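Local coordinates for protein endoglucanase (Ruminococcus champanellensis, PDB 6WQV) that probably hydrolyses beta-1,4-linked polysaccharides such as cellulose and xylan as a broad-specificity GH5 family endoglucanase, here holding cellotriose in its cleft, at residues W321-F326 / E331-L336; T73-V78 / I286-A291; T195-G200 / T229-N234. All blocks are in the same frame, centred on the assembly; numbering follows the deposited sequence.

Contact 1 of 3, residues W321-F326 / E331-L336; sequences WDNNAF and ENFGLL. With BGC (beta-D-glucopyranose), chain E; GLC (alpha-D-glucopyranose), chain B; EDO (1,2-ethanediol), chain I.
The indole of W321 turns its edge to the ring of F333 in an offset edge-to-face pair, planes at 79°, with W321 CD1 lying 3.7 Å from F333 CD2. One face of the same indole carries the GLC sugar, C3 above it toward the rim, while W321 NE1 points outward at the edge and donates to BGC O2 at 3.1 Å. E331, extended beyond CG, brings OE1 to both BGC O2 and GLC O6 and accepts a hydrogen bond from each. Strand 318-322 is the eighth of the TIM barrel, and the loop behind its C-terminal end folds back here to wall the glycan pocket. N323 works at both ends of its amide: ND2 gives one proton to E331 O (2.8 Å) and also meets BGC O3, and OD1 takes F333 N and A325 N from opposite faces of its plane. With CG anti to the backbone N (chi1 -165°), D322 swings its carboxylate to segment 331-336, where OD2 receives L336 N almost straight (2.8 Å, 176°) on its syn lone pair; OD2 has a second donor in W27. D322 OD1 closes an Asx turn with N324 N, and A325 O accepts G334 N at 2.8 Å.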
loop_
_atom_site.group_PDB
_atom_site.type_symbol
_atom_site.label_atom_id
_atom_site.label_comp_id
_atom_site.label_asym_id
_atom_site.label_seq_id
_atom_site.Cartn_x
_atom_site.Cartn_y
_atom_site.Cartn_z
ATOM N N TRP A 321 7.906 -3.916 0.804
ATOM C CA TRP A 321 7.450 -4.121 -0.570
ATOM C C TRP A 321 8.192 -5.318 -1.168
ATOM O O TRP A 321 9.384 -5.218 -1.462
ATOM C CB TRP A 321 7.698 -2.870 -1.410
ATOM C CG TRP A 321 7.332 -3.050 -2.840
ATOM C CD1 TRP A 321 8.176 -3.200 -3.902
ATOM C CD2 TRP A 321 6.008 -3.104 -3.375
ATOM N NE1 TRP A 321 7.461 -3.355 -5.063
ATOM C CE2 TRP A 321 6.123 -3.294 -4.770
ATOM C CE3 TRP A 321 4.731 -3.008 -2.816
ATOM C CZ2 TRP A 321 5.017 -3.398 -5.597
ATOM C CZ3 TRP A 321 3.632 -3.105 -3.640
ATOM C CH2 TRP A 321 3.776 -3.292 -5.020
ATOM N N ASP A 322 7.498 -6.448 -1.357
ATOM C CA ASP A 322 8.122 -7.679 -1.857
ATOM C C ASP A 322 7.582 -7.982 -3.253
ATOM O O ASP A 322 6.455 -8.469 -3.406
ATOM C CB ASP A 322 7.867 -8.856 -0.912
ATOM C CG ASP A 322 8.772 -10.035 -1.196
ATOM O OD1 ASP A 322 9.188 -10.185 -2.359
ATOM O OD2 ASP A 322 9.044 -10.814 -0.256
ATOM N N ASN A 323 8.396 -7.721 -4.277
ATOM C CA ASN A 323 7.997 -7.991 -5.648
ATOM C C ASN A 323 8.592 -9.277 -6.204
ATOM O O ASN A 323 8.554 -9.491 -7.419
ATOM C CB ASN A 323 8.323 -6.810 -6.571
ATOM C CG ASN A 323 9.805 -6.587 -6.746
ATOM O OD1 ASN A 323 10.639 -7.258 -6.124
ATOM N ND2 ASN A 323 10.152 -5.642 -7.612
ATOM N N ASN A 324 9.142 -10.141 -5.347
ATOM C CA ASN A 324 9.578 -11.475 -5.752
ATOM C C ASN A 324 10.689 -11.434 -6.807
ATOM O O ASN A 324 10.846 -12.373 -7.579
ATOM C CB ASN A 324 8.391 -12.321 -6.238
ATOM C CG ASN A 324 8.715 -13.796 -6.344
ATOM O OD1 ASN A 324 9.319 -14.367 -5.444
ATOM N ND2 ASN A 324 8.307 -14.416 -7.444
ATOM N N ALA A 325 11.481 -10.358 -6.838
ATOM C CA ALA A 325 12.540 -10.180 -7.829
ATOM C C ALA A 325 13.877 -10.040 -7.108
ATOM O O ALA A 325 14.016 -9.213 -6.205
ATOM C CB ALA A 325 12.262 -8.940 -8.688
ATOM N N PHE A 326 14.857 -10.846 -7.520
ATOM C CA PHE A 326 16.131 -10.977 -6.812
ATOM C C PHE A 326 17.322 -10.507 -7.628
ATOM O O PHE A 326 18.085 -9.656 -7.155
ATOM C CB PHE A 326 16.296 -12.437 -6.306
ATOM C CG PHE A 326 15.172 -12.835 -5.412
ATOM C CD1 PHE A 326 15.191 -12.491 -4.077
ATOM C CD2 PHE A 326 14.041 -13.445 -5.930
ATOM C CE1 PHE A 326 14.116 -12.779 -3.258
ATOM C CE2 PHE A 326 12.965 -13.737 -5.118
ATOM C CZ PHE A 326 13.002 -13.392 -3.779
ATOM N N GLU A 331 13.806 -3.665 -10.662
ATOM C CA GLU A 331 13.863 -3.406 -9.232
ATOM C C GLU A 331 13.780 -4.727 -8.484
ATOM O O GLU A 331 12.788 -5.448 -8.600
ATOM C CB GLU A 331 12.708 -2.494 -8.820
ATOM C CG GLU A 331 12.804 -1.113 -9.440
ATOM C CD GLU A 331 11.640 -0.188 -9.095
ATOM O OE1 GLU A 331 10.749 -0.559 -8.296
ATOM O OE2 GLU A 331 11.632 0.941 -9.634
ATOM N N ASN A 332 14.811 -5.047 -7.716
ATOM C CA ASN A 332 14.863 -6.325 -7.011
ATOM C C ASN A 332 14.551 -6.119 -5.535
ATOM O O ASN A 332 15.446 -5.973 -4.702
ATOM C CB ASN A 332 16.222 -6.972 -7.220
ATOM C CG ASN A 332 16.456 -7.354 -8.654
ATOM O OD1 ASN A 332 15.660 -8.074 -9.250
ATOM N ND2 ASN A 332 17.542 -6.852 -9.227
ATOM N N PHE A 333 13.264 -6.147 -5.212
ATOM C CA PHE A 333 12.784 -5.988 -3.849
ATOM C C PHE A 333 12.345 -7.307 -3.216
ATOM O O PHE A 333 11.701 -7.304 -2.164
ATOM C CB PHE A 333 11.635 -4.976 -3.805
ATOM C CG PHE A 333 12.072 -3.532 -3.928
ATOM C CD1 PHE A 333 12.779 -2.916 -2.901
ATOM C CD2 PHE A 333 11.716 -2.775 -5.031
ATOM C CE1 PHE A 333 13.160 -1.586 -2.998
ATOM C CE2 PHE A 333 12.091 -1.441 -5.128
ATOM C CZ PHE A 333 12.820 -0.852 -4.110
ATOM N N GLY A 334 12.696 -8.439 -3.822
ATOM C CA GLY A 334 12.272 -9.716 -3.284
ATOM C C GLY A 334 12.841 -9.985 -1.902
ATOM O O GLY A 334 13.961 -9.593 -1.570
ATOM N N LEU A 335 12.056 -10.696 -1.098
ATOM C CA LEU A 335 12.473 -11.126 0.230
ATOM C C LEU A 335 12.119 -12.598 0.372
ATOM O O LEU A 335 12.990 -13.413 0.693
ATOM C CB LEU A 335 11.811 -10.258 1.296
ATOM C CG LEU A 335 12.333 -10.358 2.725
ATOM C CD1 LEU A 335 13.765 -9.873 2.830
ATOM C CD2 LEU A 335 11.449 -9.549 3.653
ATOM N N LEU A 336 10.863 -12.943 0.097
ATOM C CA LEU A 336 10.430 -14.335 -0.001
ATOM C C LEU A 336 10.564 -14.786 -1.447
ATOM O O LEU A 336 9.979 -14.180 -2.351
ATOM C CB LEU A 336 8.963 -14.472 0.413
ATOM C CG LEU A 336 8.336 -15.866 0.242
ATOM C CD1 LEU A 336 9.065 -16.880 1.107
ATOM C CD2 LEU A 336 6.851 -15.810 0.583
HETATM C C2 BGC E . 7.931 -2.481 -8.619
HETATM C C3 BGC E . 8.442 -2.604 -10.018
HETATM C C4 BGC E . 7.365 -2.367 -11.046
HETATM C C5 BGC E . 6.677 -1.037 -10.825
HETATM C C6 BGC E . 5.488 -0.776 -11.693
HETATM C C1 BGC E . 7.244 -1.142 -8.391
HETATM O O2 BGC E . 9.014 -2.631 -7.668
HETATM O O3 BGC E . 9.008 -3.952 -10.192
HETATM O O4 BGC E . 7.966 -2.283 -12.391
HETATM O O5 BGC E . 6.180 -0.969 -9.422
HETATM O O6 BGC E . 5.058 0.579 -11.527
HETATM C C1 GLC B . 5.522 2.598 -5.269
HETATM C C2 GLC B . 4.535 1.627 -5.891
HETATM C C3 GLC B . 4.956 0.253 -6.189
HETATM C C4 GLC B . 6.326 0.242 -6.825
HETATM C C5 GLC B . 7.276 0.848 -5.819
HETATM C C6 GLC B . 8.746 0.728 -6.182
HETATM O O1 GLC B . 5.541 2.676 -3.905
HETATM O O2 GLC B . 3.328 1.670 -5.070
HETATM O O3 GLC B . 3.961 -0.309 -7.123
HETATM O O4 GLC B . 6.675 -1.104 -7.164
HETATM O O5 GLC B . 6.961 2.291 -5.679
HETATM O O6 GLC B . 9.037 1.411 -7.323
HETATM C C1 EDO I . 14.651 -13.909 -10.283
HETATM O O1 EDO I . 14.221 -12.796 -9.495
HETATM C C2 EDO I . 16.150 -14.105 -10.088
HETATM O O2 EDO I . 16.812 -12.918 -10.535
HETATM O O HOH W 1 7.931 -12.522 -2.858
#

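Contact 2 of 3, residues T73-V78 / I286-A291; sequences TVRVPV and IGQFGA. Unlike the reference sequence in segment 286-291: Q288 (reference Glu). With GLC (alpha-D-glucopyranose), chain B.
OE1 of Q288 accepts two bonds: one from R75 NH1 at 2.9 Å, one from the O2 hydroxyl of the GLC sugar at 2.7 Å. Strands 73-76 and 284-289 are the second and seventh of the eight-stranded TIM barrel, so this contact reaches across the barrel interior, with R75 and G287 nearest at 7.7 Å between CA atoms. Q288 replaces the glutamate of the reference sequence, and its amide probably sits where that carboxylate would; in GH5 enzymes the glutamate ending the seventh strand is the nucleophile, and the position of Q288 is consistent with that role. The R75 chain is extended from CG to NE, with CG anti to the backbone N (chi1 179°), which carries the guanidinium across the interior to the end of Q288. The two side chains cross at about a right angle, and their flat groups are turned 57° apart. NH1 stands 20° out of the carbonyl plane of Q288. R75 is held by more than this bond: NE forms a salt bridge with E160, NH1 also donates to N28, and NH2 to N163. A leucine in place of R75 would probably leave E160 without this charged partner and take one of the two donors from Q288 OE1, so that the amide is held by fewer bonds. Beyond OE1, Q288 NE2 is hydrogen-bonded to Y243 OH. Lower on the arginine, CD of R75 rests 3.7 Å from the backbone O of G287.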
loop_
_atom_site.group_PDB
_atom_site.type_symbol
_atom_site.label_atom_id
_atom_site.label_comp_id
_atom_site.label_asym_id
_atom_site.label_seq_id
_atom_site.Cartn_x
_atom_site.Cartn_y
_atom_site.Cartn_z
ATOM N N THR A 73 0.681 -8.874 9.029
ATOM C CA THR A 73 -0.134 -8.015 8.176
ATOM C C THR A 73 0.340 -8.195 6.744
ATOM O O THR A 73 1.548 -8.240 6.489
ATOM C CB THR A 73 0.053 -6.552 8.604
ATOM O OG1 THR A 73 -0.443 -6.370 9.932
ATOM C CG2 THR A 73 -0.672 -5.593 7.684
ATOM N N VAL A 74 -0.607 -8.312 5.820
ATOM C CA VAL A 74 -0.308 -8.380 4.393
ATOM C C VAL A 74 -1.094 -7.288 3.680
ATOM O O VAL A 74 -2.322 -7.204 3.813
ATOM C CB VAL A 74 -0.622 -9.756 3.785
ATOM C CG1 VAL A 74 -0.441 -9.732 2.274
ATOM C CG2 VAL A 74 0.259 -10.814 4.423
ATOM N N ARG A 75 -0.380 -6.436 2.952
ATOM C CA ARG A 75 -1.006 -5.494 2.038
ATOM C C ARG A 75 -1.130 -6.177 0.684
ATOM O O ARG A 75 -0.151 -6.736 0.166
ATOM C CB ARG A 75 -0.185 -4.215 1.928
ATOM C CG ARG A 75 -0.769 -3.167 0.957
ATOM C CD ARG A 75 -0.184 -1.839 1.309
ATOM N NE ARG A 75 -0.532 -0.657 0.515
ATOM C CZ ARG A 75 0.138 -0.240 -0.551
ATOM N NH1 ARG A 75 1.157 -0.929 -1.036
ATOM N NH2 ARG A 75 -0.232 0.896 -1.137
ATOM N N VAL A 76 -2.349 -6.187 0.152
ATOM C CA VAL A 76 -2.677 -6.811 -1.127
ATOM C C VAL A 76 -2.949 -5.698 -2.134
ATOM O O VAL A 76 -4.107 -5.258 -2.274
ATOM C CB VAL A 76 -3.867 -7.771 -0.996
ATOM C CG1 VAL A 76 -4.203 -8.409 -2.333
ATOM C CG2 VAL A 76 -3.568 -8.849 0.032
ATOM N N PRO A 77 -1.930 -5.208 -2.834
ATOM C CA PRO A 77 -2.174 -4.188 -3.866
ATOM C C PRO A 77 -2.911 -4.809 -5.039
ATOM O O PRO A 77 -2.542 -5.883 -5.523
ATOM C CB PRO A 77 -0.768 -3.734 -4.262
ATOM C CG PRO A 77 0.108 -4.920 -3.984
ATOM C CD PRO A 77 -0.510 -5.605 -2.779
ATOM N N VAL A 78 -3.961 -4.141 -5.498
ATOM C CA VAL A 78 -4.774 -4.646 -6.591
ATOM C C VAL A 78 -4.966 -3.552 -7.619
ATOM O O VAL A 78 -5.455 -2.462 -7.292
ATOM C CB VAL A 78 -6.143 -5.154 -6.116
ATOM C CG1 VAL A 78 -6.959 -5.649 -7.310
ATOM C CG2 VAL A 78 -5.994 -6.232 -5.060
ATOM N N ILE A 286 3.687 3.363 7.338
ATOM C CA ILE A 286 4.559 3.280 6.162
ATOM C C ILE A 286 4.118 2.033 5.404
ATOM O O ILE A 286 4.529 0.907 5.698
ATOM C CB ILE A 286 6.043 3.288 6.529
ATOM C CG1 ILE A 286 6.414 4.658 7.106
ATOM C CG2 ILE A 286 6.897 2.967 5.299
ATOM C CD1 ILE A 286 7.737 4.706 7.824
ATOM N N GLY A 287 3.230 2.237 4.422
ATOM C CA GLY A 287 2.612 1.126 3.723
ATOM C C GLY A 287 3.494 0.462 2.700
ATOM O O GLY A 287 3.181 -0.656 2.272
ATOM N N GLN A 288 4.583 1.126 2.304
ATOM C CA GLN A 288 5.640 0.499 1.522
ATOM C C GLN A 288 6.984 1.091 1.913
ATOM O O GLN A 288 7.127 2.317 1.976
ATOM C CB GLN A 288 5.465 0.734 0.022
ATOM C CG GLN A 288 4.206 0.168 -0.594
ATOM C CD GLN A 288 4.153 0.351 -2.111
ATOM O OE1 GLN A 288 3.081 0.373 -2.707
ATOM N NE2 GLN A 288 5.316 0.476 -2.738
ATOM N N PHE A 289 7.966 0.220 2.138
ATOM C CA PHE A 289 9.379 0.586 2.206
ATOM C C PHE A 289 10.157 -0.634 1.712
ATOM O O PHE A 289 9.617 -1.741 1.601
ATOM C CB PHE A 289 9.810 1.008 3.632
ATOM C CG PHE A 289 10.104 -0.148 4.531
ATOM C CD1 PHE A 289 9.080 -0.972 4.947
ATOM C CD2 PHE A 289 11.400 -0.445 4.936
ATOM C CE1 PHE A 289 9.334 -2.060 5.738
ATOM C CE2 PHE A 289 11.656 -1.538 5.738
ATOM C CZ PHE A 289 10.623 -2.342 6.137
ATOM N N GLY A 290 11.435 -0.426 1.434
ATOM C CA GLY A 290 12.313 -1.506 1.010
ATOM C C GLY A 290 13.619 -0.909 0.553
ATOM O O GLY A 290 13.764 0.309 0.439
ATOM N N ALA A 291 14.591 -1.787 0.325
ATOM C CA ALA A 291 15.880 -1.395 -0.236
ATOM C C ALA A 291 16.249 -2.429 -1.292
ATOM O O ALA A 291 16.237 -3.630 -1.015
ATOM C CB ALA A 291 16.981 -1.316 0.829
HETATM C C1 GLC B . 5.522 2.598 -5.269
HETATM C C2 GLC B . 4.535 1.627 -5.891
HETATM C C3 GLC B . 4.956 0.253 -6.189
HETATM C C4 GLC B . 6.326 0.242 -6.825
HETATM C C5 GLC B . 7.276 0.848 -5.819
HETATM C C6 GLC B . 8.746 0.728 -6.182
HETATM O O1 GLC B . 5.541 2.676 -3.905
HETATM O O2 GLC B . 3.328 1.670 -5.070
HETATM O O3 GLC B . 3.961 -0.309 -7.123
HETATM O O4 GLC B . 6.675 -1.104 -7.164
HETATM O O5 GLC B . 6.961 2.291 -5.679
HETATM O O6 GLC B . 9.037 1.411 -7.323
#

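Contact 3 of 3, residues T195-G200 / T229-N234; sequences TVRATG and TDTVAN
Helix 179-197 runs into a type I turn from R197 to G200, and the loop 229-234 passes beside it with no backbone bond between them, R197 and T231 being nearest at 7.3 Å between CA atoms. Side chains do the joining. R197 bends at chi2 (-56°), and this brings its guanidinium side-on to D230: NE donates to OD1 and NH2 to OD2, each at 2.8 Å. Both bonds are nearly straight at 171°, each uses the syn lone pair of its oxygen, and the two flat groups lie within 9° of one plane, a bidentate salt bridge. OD1 also takes T231 N at 2.8 Å on its anti side, which ties the carboxylate back to its own loop. V232 CG1 lies over one face of the guanidinium, 3.9 Å from NH2, while T231 OG1 approaches the aliphatic part of the arginine, 3.4 Å from CG. The contact joins helix 179-197 of the barrel's outer layer to the loop leading into strand 236-241. NH1 turns the other way, to the backbone oxygens of N203 and R206. The buried guanidinium is probably kept charged, its charge balanced by the D230 carboxylate, while those two carbonyls take the NH1 protons.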
loop_
_atom_site.group_PDB
_atom_site.type_symbol
_atom_site.label_atom_id
_atom_site.label_comp_id
_atom_site.label_asym_id
_atom_site.label_seq_id
_atom_site.Cartn_x
_atom_site.Cartn_y
_atom_site.Cartn_z
ATOM N N THR A 195 -18.000 6.914 0.127
ATOM C CA THR A 195 -18.512 5.756 -0.603
ATOM C C THR A 195 -18.528 4.518 0.283
ATOM O O THR A 195 -19.491 3.740 0.267
ATOM C CB THR A 195 -17.646 5.532 -1.846
ATOM O OG1 THR A 195 -17.782 6.645 -2.744
ATOM C CG2 THR A 195 -18.003 4.225 -2.572
ATOM N N VAL A 196 -17.478 4.326 1.082
ATOM C CA VAL A 196 -17.428 3.166 1.958
ATOM C C VAL A 196 -18.461 3.287 3.072
ATOM O O VAL A 196 -19.187 2.330 3.367
ATOM C CB VAL A 196 -16.000 2.991 2.505
ATOM C CG1 VAL A 196 -15.985 1.939 3.603
ATOM C CG2 VAL A 196 -15.026 2.630 1.390
ATOM N N ARG A 197 -18.565 4.465 3.702
ATOM C CA ARG A 197 -19.470 4.600 4.841
ATOM C C ARG A 197 -20.926 4.425 4.422
ATOM O O ARG A 197 -21.758 3.993 5.230
ATOM C CB ARG A 197 -19.269 5.946 5.538
ATOM C CG ARG A 197 -17.870 6.197 6.072
ATOM C CD ARG A 197 -17.412 5.089 7.022
ATOM N NE ARG A 197 -16.150 5.464 7.652
ATOM C CZ ARG A 197 -15.235 4.604 8.075
ATOM N NH1 ARG A 197 -15.428 3.290 7.942
ATOM N NH2 ARG A 197 -14.122 5.063 8.630
ATOM N N ALA A 198 -21.245 4.745 3.164
ATOM C CA ALA A 198 -22.597 4.620 2.640
ATOM C C ALA A 198 -23.075 3.180 2.552
ATOM O O ALA A 198 -24.271 2.961 2.309
ATOM C CB ALA A 198 -22.641 5.268 1.253
ATOM N N THR A 199 -22.195 2.200 2.733
ATOM C CA THR A 199 -22.605 0.800 2.715
ATOM C C THR A 199 -22.942 0.267 4.100
ATOM O O THR A 199 -23.470 -0.842 4.205
ATOM C CB THR A 199 -21.546 -0.089 2.046
ATOM O OG1 THR A 199 -20.315 -0.062 2.783
ATOM C CG2 THR A 199 -21.282 0.386 0.626
ATOM N N GLY A 200 -22.660 1.026 5.159
ATOM C CA GLY A 200 -23.070 0.616 6.488
ATOM C C GLY A 200 -22.465 -0.710 6.937
ATOM O O GLY A 200 -21.437 -1.175 6.437
ATOM N N THR A 229 -13.302 14.283 6.114
ATOM C CA THR A 229 -14.307 14.262 7.167
ATOM C C THR A 229 -14.980 12.897 7.173
ATOM O O THR A 229 -15.319 12.351 6.121
ATOM C CB THR A 229 -15.341 15.353 6.895
ATOM O OG1 THR A 229 -14.701 16.636 6.919
ATOM C CG2 THR A 229 -16.466 15.350 7.933
ATOM N N ASP A 230 -15.145 12.329 8.364
ATOM C CA ASP A 230 -15.666 10.980 8.525
ATOM C C ASP A 230 -16.964 11.025 9.319
ATOM O O ASP A 230 -17.288 12.014 9.980
ATOM C CB ASP A 230 -14.623 10.069 9.213
ATOM C CG ASP A 230 -14.759 8.588 8.838
ATOM O OD1 ASP A 230 -15.776 8.174 8.234
ATOM O OD2 ASP A 230 -13.822 7.821 9.154
ATOM N N THR A 231 -17.729 9.946 9.205
ATOM C CA THR A 231 -18.980 9.776 9.921
ATOM C C THR A 231 -18.779 9.173 11.301
ATOM O O THR A 231 -19.733 9.100 12.083
ATOM C CB THR A 231 -19.864 8.836 9.109
ATOM O OG1 THR A 231 -19.121 7.648 8.823
ATOM C CG2 THR A 231 -20.269 9.470 7.792
ATOM N N VAL A 232 -17.562 8.737 11.604
ATOM C CA VAL A 232 -17.211 8.096 12.859
ATOM C C VAL A 232 -15.816 8.578 13.222
ATOM O O VAL A 232 -15.016 8.926 12.349
ATOM C CB VAL A 232 -17.271 6.559 12.729
ATOM C CG1 VAL A 232 -16.485 6.100 11.517
ATOM C CG2 VAL A 232 -16.764 5.887 13.992
ATOM N N ALA A 233 -15.531 8.613 14.518
ATOM C CA ALA A 233 -14.285 9.195 14.986
ATOM C C ALA A 233 -13.135 8.200 14.921
ATOM O O ALA A 233 -13.311 7.002 15.160
ATOM C CB ALA A 233 -14.445 9.689 16.422
ATOM N N ASN A 234 -11.956 8.712 14.570
ATOM C CA ASN A 234 -10.685 8.018 14.801
ATOM C C ASN A 234 -10.572 6.705 14.034
ATOM O O ASN A 234 -10.110 5.698 14.573
ATOM C CB ASN A 234 -10.477 7.788 16.296
ATOM C CG ASN A 234 -10.358 9.078 17.063
ATOM O OD1 ASN A 234 -9.568 9.941 16.701
ATOM N ND2 ASN A 234 -11.163 9.230 18.113
#

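Overall arrangement
Followed from the N terminus, the first contact segment reached is strand 73-76, the second of the barrel, which opens contact 2; that loop closes only at strand 284-289, spanning barrel strands two to seven. Contact 3 lies wholly within this span, a short closure between helix 179-197 and the loop before strand 236-241, and it sits about 24 Å from contact 2 between centres, on the outer side of the barrel. Contact 1 comes afterwards, in series, where the loop after strand 318-322 doubles back. Strands 284-289 and 318-322 are neighbours, so contacts 1 and 2 touch, W321 packing on Q288, and both reach the GLC sugar. Contacts 1 and 3 lie on opposite sides of the chain's centre. None of the three cross.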